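Local coordinates for protein beta-glucosidase (Chaetomella raphigera, PDB 6JXG) that probably hydrolyses terminal, non-reducing beta-D-glucosyl residues with release of beta-D-glucose, as a secreted family 3 glycoside hydrolase that takes part in cellulose breakdown, at residues 120-125 and 383-388; 437-442 and 482-487; 639-644 and 688-693; 589-594 and 708-713; 8-13 and 288-293. All coordinates share one frame; numbering follows the deposited sequence.

Interaction 1 (120-125 and 383-388); sequences AGRNWE and WGSGTA
Glu125 OE2 is gripped by three hydrogen bonds, two from Arg122 and one from water 1. Arg122, bent at chi3 (79°), comes side-on with NE, 2.8 Å from Glu125 OE2, and with NH2; the oxygen lies in the guanidinium plane, yet the nitrogens meet it from above the carboxylate plane. This salt bridge probably keeps the acid ionised. No direct hydrogen bond joins the segments; ordered waters bridge them. Water 1 also donates to Trp383 O and accepts from Gly386 N. The other oxygen, Glu125 OE1, presses on Gly386 CA at 3.2 Å and accepts from waters 2 and 3, which reach on to Gly386 O and Ser385 OG; that hydroxyl also bonds Glu442. Glu125 CG lies over one face of the Trp124 indole, toward its rim, and the indole edge meets Gly386 O, 3.4 Å from Trp124 CH2, and Trp383 O. An alanine in place of Glu125 would remove this two-nitrogen grip on Arg122 and would probably loosen the water bridges to 383-388. The arrangement is a water-bridged interface between a loop of the TIM-barrel domain and one of the C-terminal domain, the two-domain architecture of family 3 glycoside hydrolases.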
# COMPACT_ATOMS: atom_id res chain seq x y z
N ALA A 120 -2.81 -10.24 -8.71
CA ALA A 120 -1.53 -10.44 -8.09
C ALA A 120 -1.57 -10.41 -6.56
O ALA A 120 -2.36 -9.70 -5.90
CB ALA A 120 -0.49 -9.51 -8.68
N GLY A 121 -0.79 -11.29 -5.96
CA GLY A 121 -1.11 -11.70 -4.59
C GLY A 121 -0.77 -10.73 -3.45
O GLY A 121 -1.29 -10.89 -2.35
N ARG A 122 0.12 -9.76 -3.71
CA ARG A 122 0.55 -8.85 -2.64
C ARG A 122 0.02 -7.42 -2.79
O ARG A 122 0.43 -6.50 -2.06
CB ARG A 122 2.06 -8.83 -2.60
CG ARG A 122 2.64 -10.17 -2.22
CD ARG A 122 4.17 -10.07 -2.21
NE ARG A 122 4.59 -9.41 -0.94
CZ ARG A 122 5.85 -9.28 -0.53
NH1 ARG A 122 6.85 -9.71 -1.29
NH2 ARG A 122 6.12 -8.71 0.64
N ASN A 123 -0.93 -7.23 -3.67
CA ASN A 123 -1.36 -5.85 -3.99
C ASN A 123 -2.00 -5.12 -2.82
O ASN A 123 -1.81 -3.95 -2.65
CB ASN A 123 -2.31 -5.83 -5.21
CG ASN A 123 -1.66 -6.33 -6.47
OD1 ASN A 123 -0.46 -6.43 -6.55
ND2 ASN A 123 -2.47 -6.56 -7.50
N TRP A 124 -2.69 -5.86 -2.00
CA TRP A 124 -3.20 -5.39 -0.69
C TRP A 124 -2.21 -4.77 0.28
O TRP A 124 -2.59 -3.88 1.09
CB TRP A 124 -3.98 -6.52 0.03
CG TRP A 124 -3.19 -7.71 0.32
CD1 TRP A 124 -2.95 -8.75 -0.51
CD2 TRP A 124 -2.37 -7.91 1.49
NE1 TRP A 124 -2.12 -9.67 0.13
CE2 TRP A 124 -1.74 -9.16 1.35
CE3 TRP A 124 -2.17 -7.18 2.66
CZ2 TRP A 124 -0.89 -9.71 2.36
CZ3 TRP A 124 -1.30 -7.72 3.68
CH2 TRP A 124 -0.69 -8.97 3.52
N GLU A 125 -0.93 -5.14 0.15
CA GLU A 125 0.09 -4.51 0.97
C GLU A 125 0.42 -3.09 0.53
O GLU A 125 0.95 -2.27 1.34
CB GLU A 125 1.41 -5.30 0.87
CG GLU A 125 1.40 -6.76 1.28
CD GLU A 125 2.76 -7.28 1.71
OE1 GLU A 125 3.41 -6.68 2.62
OE2 GLU A 125 3.19 -8.34 1.18
N TRP A 383 -1.78 -12.92 3.29
CA TRP A 383 -0.75 -13.77 3.90
C TRP A 383 0.64 -13.42 3.40
O TRP A 383 0.82 -12.77 2.38
CB TRP A 383 -0.99 -15.26 3.66
CG TRP A 383 -0.87 -15.73 2.29
CD1 TRP A 383 0.29 -15.96 1.61
CD2 TRP A 383 -1.94 -16.16 1.40
NE1 TRP A 383 0.01 -16.50 0.37
CE2 TRP A 383 -1.33 -16.59 0.19
CE3 TRP A 383 -3.32 -16.19 1.50
CZ2 TRP A 383 -2.07 -17.06 -0.91
CZ3 TRP A 383 -4.07 -16.71 0.40
CH2 TRP A 383 -3.43 -17.12 -0.79
N GLY A 384 1.61 -13.90 4.16
CA GLY A 384 3.03 -13.71 3.82
C GLY A 384 3.79 -12.93 4.85
O GLY A 384 3.44 -12.96 6.02
N SER A 385 4.83 -12.21 4.40
CA SER A 385 5.69 -11.45 5.27
C SER A 385 5.08 -10.16 5.74
O SER A 385 5.47 -9.64 6.78
CB SER A 385 7.01 -11.13 4.56
OG SER A 385 6.70 -10.23 3.51
N GLY A 386 4.09 -9.65 4.99
CA GLY A 386 3.41 -8.36 5.33
C GLY A 386 2.28 -8.49 6.35
O GLY A 386 1.16 -7.96 6.14
N THR A 387 2.58 -9.22 7.42
CA THR A 387 1.64 -9.63 8.44
C THR A 387 2.11 -9.30 9.82
O THR A 387 3.27 -8.92 10.03
CB THR A 387 1.32 -11.14 8.34
OG1 THR A 387 2.50 -11.96 8.44
CG2 THR A 387 0.58 -11.40 6.93
N ALA A 388 1.23 -9.56 10.78
CA ALA A 388 1.45 -9.39 12.23
C ALA A 388 0.48 -10.34 12.92
O ALA A 388 -0.47 -10.76 12.29
CB ALA A 388 1.17 -7.99 12.68
O HOH W 1 2.76 -10.67 2.56
O HOH W 2 1.54 -5.59 4.46
O HOH W 3 5.87 -7.44 3.46

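Interaction 2 (437-442 and 482-487); sequences TADSGE and NSVGPL
Backbone hydrogen bonds set the frame. Strands 431-438 and 477-483 run parallel here, Thr437 beside Asn482 and Ala438 beside Ser483. Ala438 N donates to Asn482 O at 3.2 Å, and Ala438 O accepts from Val484 N at 3.1 Å along a nearly straight path (163° at the hydrogen). Both donors stand above the plane of the carbonyl they meet. Weaker CA-H...O contacts reinforce the same two oxygens: Thr437 CA lies 3.1 Å from Asn482 O, and Ser483 CA approaches Ala438 O.

Among the side-chain polar bonds, Ser483 OG, swung anti to its backbone N (chi1 173°), donates to Gly485 O over only 2.5 Å, on a lone pair in the carbonyl plane, and so fastens the loop that follows the strand. A glycine in place of Ser483 would lose this hydroxyl and would probably let the chain at Gly485 move more freely. Other buried polar ends find partners outside the two segments: Thr437 OG1 in Asp375, Asn482 ND2 in Asp358, Ser440 OG in Gly121 O.

Van der Waals contacts fill the rest. The apolar one is Ala438 CB on Leu487 CD2, at 3.6 Å, with Ser483 OG beside the alanine on the same face of the sheet. Val484 sets its methyls against polar oxygens: CG2 rests 3.3 Å from Ser440 OG, and the Val484 and Asp439 side chains cross obliquely, CG1 nearest OD1.

The join at the ends of two central strands of the C-terminal domain's six-stranded sheet is thus made by main-chain bonds, while its buried side-chain polar groups are satisfied by neighbouring loops or by their own segment.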
# COMPACT_ATOMS: atom_id res chain seq x y z
N THR A 437 -15.60 -13.28 1.16
CA THR A 437 -14.17 -12.87 1.08
C THR A 437 -13.46 -13.17 -0.22
O THR A 437 -13.94 -13.93 -1.08
CB THR A 437 -13.35 -13.60 2.18
OG1 THR A 437 -13.49 -15.02 1.99
CG2 THR A 437 -13.84 -13.24 3.55
N ALA A 438 -12.29 -12.57 -0.38
CA ALA A 438 -11.32 -13.05 -1.31
C ALA A 438 -9.92 -12.74 -0.75
O ALA A 438 -9.71 -11.66 -0.25
CB ALA A 438 -11.49 -12.47 -2.70
N ASP A 439 -8.99 -13.70 -0.84
CA ASP A 439 -7.72 -13.59 -0.19
C ASP A 439 -6.58 -13.85 -1.14
O ASP A 439 -6.75 -14.36 -2.23
CB ASP A 439 -7.70 -14.56 1.04
CG ASP A 439 -6.67 -14.25 2.08
OD1 ASP A 439 -6.02 -13.16 2.03
OD2 ASP A 439 -6.54 -15.14 3.01
N SER A 440 -5.38 -13.48 -0.70
CA SER A 440 -4.18 -13.76 -1.47
C SER A 440 -3.00 -13.37 -0.58
O SER A 440 -3.16 -12.83 0.51
CB SER A 440 -4.18 -12.96 -2.81
OG SER A 440 -3.98 -11.55 -2.68
N GLY A 441 -1.82 -13.59 -1.10
CA GLY A 441 -0.60 -13.35 -0.36
C GLY A 441 0.67 -13.56 -1.13
O GLY A 441 0.68 -13.71 -2.36
N GLU A 442 1.76 -13.50 -0.38
CA GLU A 442 3.06 -13.67 -0.90
C GLU A 442 3.29 -15.09 -1.45
O GLU A 442 2.76 -16.08 -0.93
CB GLU A 442 4.10 -13.32 0.20
CG GLU A 442 5.51 -13.27 -0.32
CD GLU A 442 6.52 -12.75 0.71
OE1 GLU A 442 7.74 -12.80 0.40
OE2 GLU A 442 6.09 -12.14 1.70
N ASN A 482 -15.20 -8.77 2.39
CA ASN A 482 -13.83 -8.51 2.85
C ASN A 482 -12.85 -9.11 1.82
O ASN A 482 -12.62 -10.32 1.81
CB ASN A 482 -13.63 -9.11 4.26
CG ASN A 482 -14.32 -8.33 5.33
OD1 ASN A 482 -13.89 -7.19 5.73
ND2 ASN A 482 -15.42 -8.87 5.82
N SER A 483 -12.26 -8.26 0.94
CA SER A 483 -11.42 -8.73 -0.12
C SER A 483 -10.16 -7.92 -0.26
O SER A 483 -10.16 -6.70 -0.07
CB SER A 483 -12.17 -8.63 -1.46
OG SER A 483 -11.37 -8.92 -2.61
N VAL A 484 -9.10 -8.64 -0.61
CA VAL A 484 -7.77 -8.08 -0.91
C VAL A 484 -7.70 -7.29 -2.18
O VAL A 484 -6.71 -6.59 -2.40
CB VAL A 484 -6.70 -9.18 -0.95
CG1 VAL A 484 -6.60 -9.80 0.43
CG2 VAL A 484 -7.00 -10.28 -1.99
N GLY A 485 -8.72 -7.39 -3.05
CA GLY A 485 -8.67 -6.69 -4.30
C GLY A 485 -9.93 -6.85 -5.11
O GLY A 485 -10.85 -7.49 -4.64
N PRO A 486 -9.93 -6.31 -6.32
CA PRO A 486 -11.10 -6.37 -7.20
C PRO A 486 -11.68 -7.77 -7.31
O PRO A 486 -10.94 -8.80 -7.33
CB PRO A 486 -10.54 -5.95 -8.57
CG PRO A 486 -9.28 -5.23 -8.29
CD PRO A 486 -8.77 -5.71 -6.99
N LEU A 487 -12.99 -7.81 -7.39
CA LEU A 487 -13.74 -9.00 -7.68
C LEU A 487 -14.80 -8.62 -8.76
O LEU A 487 -15.28 -7.51 -8.81
CB LEU A 487 -14.45 -9.53 -6.45
CG LEU A 487 -13.59 -10.02 -5.31
CD1 LEU A 487 -14.39 -10.26 -4.08
CD2 LEU A 487 -12.97 -11.32 -5.83

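Interaction 3 (639-644 and 688-693); sequences PGSAPA and PTSGEF
Pro639 CB begins its run against main-chain oxygens, with Glu692 O 3.4 Å away and Ser690 O a little farther. One atom on, Pro639 CG lies 3.7 Å from Pro688 CB and keeps Ser690 O within van der Waals range; the two proline rings cross at about a right angle, meeting through a few carbons. At the end of the ring, Pro639 CD comes to 3.8 Å from Phe693 CD1, the proline and phenylalanine side chains lying side by side and pointing the same way. The ring thus sits in a bowl made by the curving backbone of 688-692, with the phenylalanine along its wall. Glu692 N, buried by this contact, has no partner in the model. Both segments belong to the fibronectin type III-like domain: 639-644 is the loop leaving strand 628-637, opened by a type I turn from Pro639 to Ala642, and 688-693 leads into strand 692-698, its neighbour in the antiparallel sheet. That turn, closed by Ala642 N bonding to Pro639 O, brings Ser641 back over the other segment. Ser641 OG, set between backbone N and carbonyl carbon (chi1 58°), donates to Ser690 O at 3.3 Å from above the carbonyl plane, a rather long bond at the protein surface. The same hydroxyl oxygen brushes Pro688 CB. Tyr677 packs against Pro688 and Ala642 from strand 677-679, and Cys712 lies against both Pro639 and Phe693.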
# COMPACT_ATOMS: atom_id res chain seq x y z
N PRO A 639 -2.42 18.34 -22.84
CA PRO A 639 -2.66 18.91 -24.18
C PRO A 639 -2.21 18.01 -25.34
O PRO A 639 -1.36 17.08 -25.17
CB PRO A 639 -1.84 20.20 -24.16
CG PRO A 639 -0.80 19.98 -23.18
CD PRO A 639 -1.34 19.03 -22.12
N GLY A 640 -2.74 18.30 -26.55
CA GLY A 640 -2.32 17.60 -27.76
C GLY A 640 -0.83 17.73 -28.08
O GLY A 640 -0.29 16.87 -28.72
N SER A 641 -0.14 18.75 -27.54
CA SER A 641 1.35 18.84 -27.67
C SER A 641 2.12 17.66 -27.03
O SER A 641 3.19 17.31 -27.50
CB SER A 641 1.90 20.17 -27.15
OG SER A 641 1.58 20.42 -25.79
N ALA A 642 1.50 16.99 -26.06
CA ALA A 642 2.09 15.84 -25.35
C ALA A 642 1.87 14.54 -26.08
O ALA A 642 0.88 14.43 -26.78
CB ALA A 642 1.45 15.74 -23.96
N PRO A 643 2.74 13.52 -25.88
CA PRO A 643 2.52 12.27 -26.49
C PRO A 643 1.24 11.63 -26.00
O PRO A 643 0.70 12.08 -25.02
CB PRO A 643 3.78 11.46 -26.12
CG PRO A 643 4.21 12.02 -24.83
CD PRO A 643 3.93 13.48 -25.01
N ALA A 644 0.74 10.62 -26.69
CA ALA A 644 -0.52 10.00 -26.33
C ALA A 644 -0.50 9.39 -24.92
O ALA A 644 0.42 8.67 -24.51
CB ALA A 644 -0.92 9.00 -27.35
N PRO A 688 4.52 20.64 -20.69
CA PRO A 688 3.99 21.31 -21.88
C PRO A 688 3.76 22.82 -21.73
O PRO A 688 3.46 23.37 -20.63
CB PRO A 688 2.64 20.62 -22.14
CG PRO A 688 2.71 19.32 -21.42
CD PRO A 688 3.66 19.53 -20.24
N THR A 689 3.90 23.48 -22.87
CA THR A 689 4.06 24.90 -22.91
C THR A 689 3.15 25.58 -23.97
O THR A 689 3.30 26.74 -24.31
CB THR A 689 5.60 25.09 -23.10
OG1 THR A 689 5.99 26.30 -22.49
CG2 THR A 689 6.06 24.99 -24.52
N SER A 690 2.23 24.84 -24.53
CA SER A 690 1.21 25.39 -25.41
C SER A 690 0.01 24.44 -25.34
O SER A 690 0.13 23.25 -25.02
CB SER A 690 1.69 25.47 -26.86
OG SER A 690 1.95 24.17 -27.36
N GLY A 691 -1.14 24.96 -25.68
CA GLY A 691 -2.34 24.21 -25.48
C GLY A 691 -2.68 24.46 -24.03
O GLY A 691 -2.26 25.48 -23.41
N GLU A 692 -3.43 23.54 -23.46
CA GLU A 692 -4.02 23.76 -22.21
C GLU A 692 -4.21 22.40 -21.61
O GLU A 692 -4.44 21.40 -22.33
CB GLU A 692 -5.38 24.44 -22.40
CG GLU A 692 -6.44 23.58 -23.08
CD GLU A 692 -7.77 24.32 -23.18
OE1 GLU A 692 -8.85 23.68 -23.05
OE2 GLU A 692 -7.75 25.55 -23.32
N PHE A 693 -4.09 22.37 -20.30
CA PHE A 693 -4.42 21.15 -19.56
C PHE A 693 -5.89 21.11 -19.38
O PHE A 693 -6.51 22.13 -19.11
CB PHE A 693 -3.72 21.17 -18.19
CG PHE A 693 -2.22 21.23 -18.30
CD1 PHE A 693 -1.48 20.07 -18.47
CD2 PHE A 693 -1.53 22.44 -18.17
CE1 PHE A 693 -0.09 20.10 -18.54
CE2 PHE A 693 -0.13 22.46 -18.23
CZ PHE A 693 0.59 21.30 -18.45

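Interaction 4 (589-594 and 708-713); sequences AKYSDT and GSLKCS
Tyr591 lays its ring across the Leu710 side chain at about a right angle, CD1 meeting Leu710 CD2 at 3.8 Å. The same ring edge runs close to Lys711 O, which lies near the ring plane 3.2 Å from Tyr591 CD1 and equally near CE1. Over one face stands the carbonyl carbon of Ser713, although this last modelled residue is poorly ordered. Tyr591 adopts an unusual first torsion (chi1 -125°), away from any staggered position. Together the residues bridge the two sheets of the fibronectin type III-like beta sandwich: strand 582-591 is at the border of the three-stranded sheet and strand 704-711 at that of the four-stranded one. The axes of the short segments 589-591 and 708-711 approach to 7.2 Å and run almost parallel, at 8°, and no hydrogen bond joins them. Farther up the strand Ala589 CB adds a looser touch, 4.0 Å from Ser709 O. Lys711 folds back, bent at chi2 and chi3, so that NZ bonds to Ser709 O at 3.2 Å, on a lone pair in the carbonyl plane, and ends near Ala589. Leu710 is also packed on Phe693 and Ala614. Beyond the strands, Thr594 CG2 approaches Ser713 C, a contact left uncertain by the disorder there.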
# COMPACT_ATOMS: atom_id res chain seq x y z
N ALA A 589 -8.98 27.77 -11.07
CA ALA A 589 -7.74 27.20 -11.50
C ALA A 589 -6.82 28.35 -11.74
O ALA A 589 -7.25 29.33 -12.35
CB ALA A 589 -7.90 26.41 -12.79
N LYS A 590 -5.62 28.32 -11.17
CA LYS A 590 -4.70 29.46 -11.27
C LYS A 590 -3.28 28.95 -11.33
O LYS A 590 -2.87 28.15 -10.51
CB LYS A 590 -4.88 30.40 -10.08
CG LYS A 590 -3.75 31.42 -9.91
CD LYS A 590 -4.03 32.39 -8.76
CE LYS A 590 -4.61 33.70 -9.30
NZ LYS A 590 -4.24 34.89 -8.49
N TYR A 591 -2.53 29.37 -12.32
CA TYR A 591 -1.11 29.10 -12.34
C TYR A 591 -0.47 30.11 -11.34
O TYR A 591 -0.55 31.30 -11.51
CB TYR A 591 -0.68 29.25 -13.80
CG TYR A 591 0.02 28.07 -14.42
CD1 TYR A 591 -0.41 27.46 -15.61
CD2 TYR A 591 1.16 27.62 -13.85
CE1 TYR A 591 0.29 26.35 -16.16
CE2 TYR A 591 1.88 26.56 -14.38
CZ TYR A 591 1.47 25.91 -15.51
OH TYR A 591 2.38 24.87 -15.96
N SER A 592 0.12 29.66 -10.25
CA SER A 592 0.71 30.56 -9.34
C SER A 592 2.22 30.75 -9.63
O SER A 592 2.82 31.68 -9.15
CB SER A 592 0.46 30.10 -7.92
OG SER A 592 0.87 28.75 -7.76
N ASP A 593 2.82 29.90 -10.45
CA ASP A 593 4.26 29.98 -10.79
C ASP A 593 4.41 29.55 -12.23
O ASP A 593 4.45 28.33 -12.54
CB ASP A 593 5.19 29.08 -9.89
CG ASP A 593 6.68 29.11 -10.34
OD1 ASP A 593 7.53 28.26 -9.92
OD2 ASP A 593 7.01 30.01 -11.13
N THR A 594 4.51 30.53 -13.13
CA THR A 594 4.73 30.26 -14.57
C THR A 594 6.23 30.19 -14.99
O THR A 594 6.55 29.95 -16.15
CB THR A 594 3.96 31.31 -15.44
OG1 THR A 594 4.23 32.63 -14.96
CG2 THR A 594 2.41 31.09 -15.27
N GLY A 708 -12.64 22.49 -16.38
CA GLY A 708 -11.98 23.75 -16.64
C GLY A 708 -10.70 23.48 -17.35
O GLY A 708 -10.44 22.39 -17.76
N SER A 709 -9.90 24.50 -17.49
CA SER A 709 -8.58 24.31 -18.13
C SER A 709 -7.54 25.21 -17.52
O SER A 709 -7.85 26.10 -16.75
CB SER A 709 -8.70 24.48 -19.63
OG SER A 709 -9.11 25.78 -19.88
N LEU A 710 -6.29 24.86 -17.76
CA LEU A 710 -5.16 25.62 -17.31
C LEU A 710 -4.40 25.84 -18.58
O LEU A 710 -3.94 24.89 -19.20
CB LEU A 710 -4.28 24.83 -16.35
CG LEU A 710 -4.12 25.11 -14.87
CD1 LEU A 710 -3.00 24.21 -14.36
CD2 LEU A 710 -3.89 26.56 -14.50
N LYS A 711 -4.37 27.08 -19.01
CA LYS A 711 -3.50 27.55 -20.08
C LYS A 711 -2.09 27.11 -19.70
O LYS A 711 -1.73 27.23 -18.54
CB LYS A 711 -3.59 29.07 -20.13
CG LYS A 711 -3.71 29.73 -18.72
CD LYS A 711 -5.16 29.77 -18.12
CE LYS A 711 -5.20 29.37 -16.65
NZ LYS A 711 -6.54 28.93 -16.15
N CYS A 712 -1.36 26.52 -20.65
CA CYS A 712 0.02 26.02 -20.42
C CYS A 712 1.07 27.14 -20.48
O CYS A 712 1.98 27.05 -21.29
CB CYS A 712 0.41 24.98 -21.49
SG CYS A 712 -0.56 23.47 -21.51
N SER A 713 0.94 28.13 -19.59
CA SER A 713 1.91 29.22 -19.41
C SER A 713 1.41 30.07 -18.25
O SER A 713 0.21 30.42 -18.21
CB SER A 713 1.99 30.10 -20.67
OG SER A 713 0.68 30.42 -21.14

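Interaction 5 (8-13 and 288-293); sequences AAYKKA and ILASWY
Helix segments 8-13 and 288-293 cross at 124° with their axes 7.9 Å apart, an approach close enough to bring the CA atoms of Ala9 and Ala290 to 4.9 Å. Small side chains make this possible. Ala9 CB rests on the backbone of the other helix, 3.4 Å from Ala290 O, and Ala13 CB settles beside Leu289 CB at 3.8 Å, touching Ala290 as well. Tyr10 starts out from the far side of its helix, but its ring swings round so that CE1 meets Ala290 CB at 3.5 Å; the hydroxyl at its tip bonds to Gln226 O.

The most distinctive pairing is that of Lys12 with Tyr293. Lys12 CB sits 3.5 Å from the centroid of the Tyr293 ring, only 9° off the normal, a CH-pi contact squarely over the face, while Trp292 CE3 lies over the centre of the opposite face. The ring is therefore sandwiched. Lys12 continues extended past it, Lys12 CD passing near Tyr293 CD1, until NZ reaches water 4, which accepts from Lys12 NZ at 3.0 Å and donates to Tyr293 O. Water 6 forms a second bridge between the same two atoms, its bond to the carbonyl weak. On the hydroxyl side of the ring, water 5 links Lys12 O and Tyr293 OH.

No direct hydrogen bond crosses between the segments. The first helix is held to this helix of the barrel domain by close alanine packing in the buried part, and by an aliphatic lysine stem on an aromatic face with water-mediated polar links toward the solvent.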
# COMPACT_ATOMS: atom_id res chain seq x y z
N ALA A 8 24.23 16.97 7.20
CA ALA A 8 24.68 16.70 8.57
C ALA A 8 24.82 15.23 8.85
O ALA A 8 25.73 14.84 9.53
CB ALA A 8 23.74 17.34 9.60
N ALA A 9 23.92 14.40 8.30
CA ALA A 9 24.02 12.94 8.39
C ALA A 9 25.25 12.39 7.75
O ALA A 9 25.86 11.47 8.27
CB ALA A 9 22.73 12.23 7.84
N TYR A 10 25.61 12.93 6.59
CA TYR A 10 26.72 12.42 5.83
C TYR A 10 28.05 12.81 6.53
O TYR A 10 29.03 12.03 6.55
CB TYR A 10 26.69 12.94 4.39
CG TYR A 10 26.09 11.92 3.47
CD1 TYR A 10 24.73 11.63 3.51
CD2 TYR A 10 26.89 11.20 2.60
CE1 TYR A 10 24.21 10.62 2.69
CE2 TYR A 10 26.38 10.20 1.79
CZ TYR A 10 25.04 9.90 1.86
OH TYR A 10 24.50 8.90 0.99
N LYS A 11 28.04 13.98 7.15
CA LYS A 11 29.17 14.44 7.92
C LYS A 11 29.45 13.47 9.07
O LYS A 11 30.53 13.04 9.23
CB LYS A 11 28.98 15.86 8.42
CG LYS A 11 30.02 16.29 9.35
CD LYS A 11 30.28 17.76 9.28
CE LYS A 11 31.47 18.19 10.13
NZ LYS A 11 31.16 19.39 10.93
N LYS A 12 28.41 13.10 9.80
CA LYS A 12 28.55 12.14 10.88
C LYS A 12 28.98 10.78 10.32
O LYS A 12 29.91 10.18 10.82
CB LYS A 12 27.27 12.02 11.66
CG LYS A 12 26.90 13.34 12.35
CD LYS A 12 25.58 13.16 13.04
CE LYS A 12 24.96 14.50 13.36
NZ LYS A 12 23.58 14.30 13.80
N ALA A 13 28.36 10.35 9.23
CA ALA A 13 28.72 9.07 8.62
C ALA A 13 30.15 9.03 8.16
O ALA A 13 30.78 8.02 8.34
CB ALA A 13 27.79 8.71 7.42
N ILE A 288 24.49 3.57 4.78
CA ILE A 288 23.84 2.87 5.89
C ILE A 288 23.92 3.71 7.18
O ILE A 288 22.90 3.98 7.83
CB ILE A 288 24.48 1.49 6.15
CG1 ILE A 288 24.31 0.60 4.92
CG2 ILE A 288 23.84 0.81 7.38
CD1 ILE A 288 25.23 -0.59 4.79
N LEU A 289 25.12 4.22 7.44
CA LEU A 289 25.34 5.07 8.63
C LEU A 289 24.62 6.42 8.45
O LEU A 289 24.08 6.95 9.41
CB LEU A 289 26.87 5.28 8.90
CG LEU A 289 27.64 3.99 9.24
CD1 LEU A 289 29.08 4.40 9.53
CD2 LEU A 289 27.08 3.24 10.46
N ALA A 290 24.62 7.00 7.25
CA ALA A 290 23.92 8.25 7.03
C ALA A 290 22.43 8.11 7.44
O ALA A 290 21.86 9.00 8.05
CB ALA A 290 24.04 8.70 5.60
N SER A 291 21.79 7.05 6.99
CA SER A 291 20.38 6.82 7.28
C SER A 291 20.11 6.65 8.78
O SER A 291 19.14 7.17 9.34
CB SER A 291 19.94 5.59 6.50
OG SER A 291 19.76 5.94 5.09
N TRP A 292 21.01 5.94 9.44
CA TRP A 292 21.04 5.79 10.91
C TRP A 292 21.08 7.13 11.64
O TRP A 292 20.22 7.42 12.52
CB TRP A 292 22.24 4.90 11.29
CG TRP A 292 22.35 4.49 12.73
CD1 TRP A 292 21.46 3.75 13.43
CD2 TRP A 292 23.45 4.73 13.63
NE1 TRP A 292 21.91 3.53 14.70
CE2 TRP A 292 23.14 4.10 14.83
CE3 TRP A 292 24.71 5.33 13.49
CZ2 TRP A 292 23.95 4.11 15.90
CZ3 TRP A 292 25.53 5.35 14.58
CH2 TRP A 292 25.13 4.73 15.77
N TYR A 293 22.04 7.95 11.25
CA TYR A 293 22.18 9.30 11.81
C TYR A 293 21.03 10.19 11.38
O TYR A 293 20.56 10.99 12.19
CB TYR A 293 23.46 9.95 11.37
CG TYR A 293 24.71 9.41 12.00
CD1 TYR A 293 24.89 9.52 13.37
CD2 TYR A 293 25.72 8.83 11.26
CE1 TYR A 293 26.00 9.06 13.99
CE2 TYR A 293 26.88 8.36 11.90
CZ TYR A 293 26.98 8.50 13.28
OH TYR A 293 28.07 8.02 14.00
O HOH W 4 21.88 11.88 14.51
O HOH W 5 30.19 10.08 13.56
O HOH W 6 22.05 13.66 11.46

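Overall arrangement
Interaction 5 opens first along the chain, its segments alternating with those of interaction 1; interactions 2, 3 and 4 follow, with 3 nested inside the loop closed by 4. Interactions 1 and 2 have centres 10 Å apart and touch through Ser385–Glu442 and Gly121–Ser440, so the junction of barrel and C-terminal domains is joined to the loop that leaves strand 431-438 of the latter's sheet. Interactions 3 and 4, 13 Å apart, share neighbouring strands 692-698 and 704-711 of the fibronectin-like domain. That pair lies about 40 Å, centre to centre, from the first. Interaction 5 stands alone, 32 Å from interaction 1, where the N-terminal helix packs on helix 278-294 of the barrel domain.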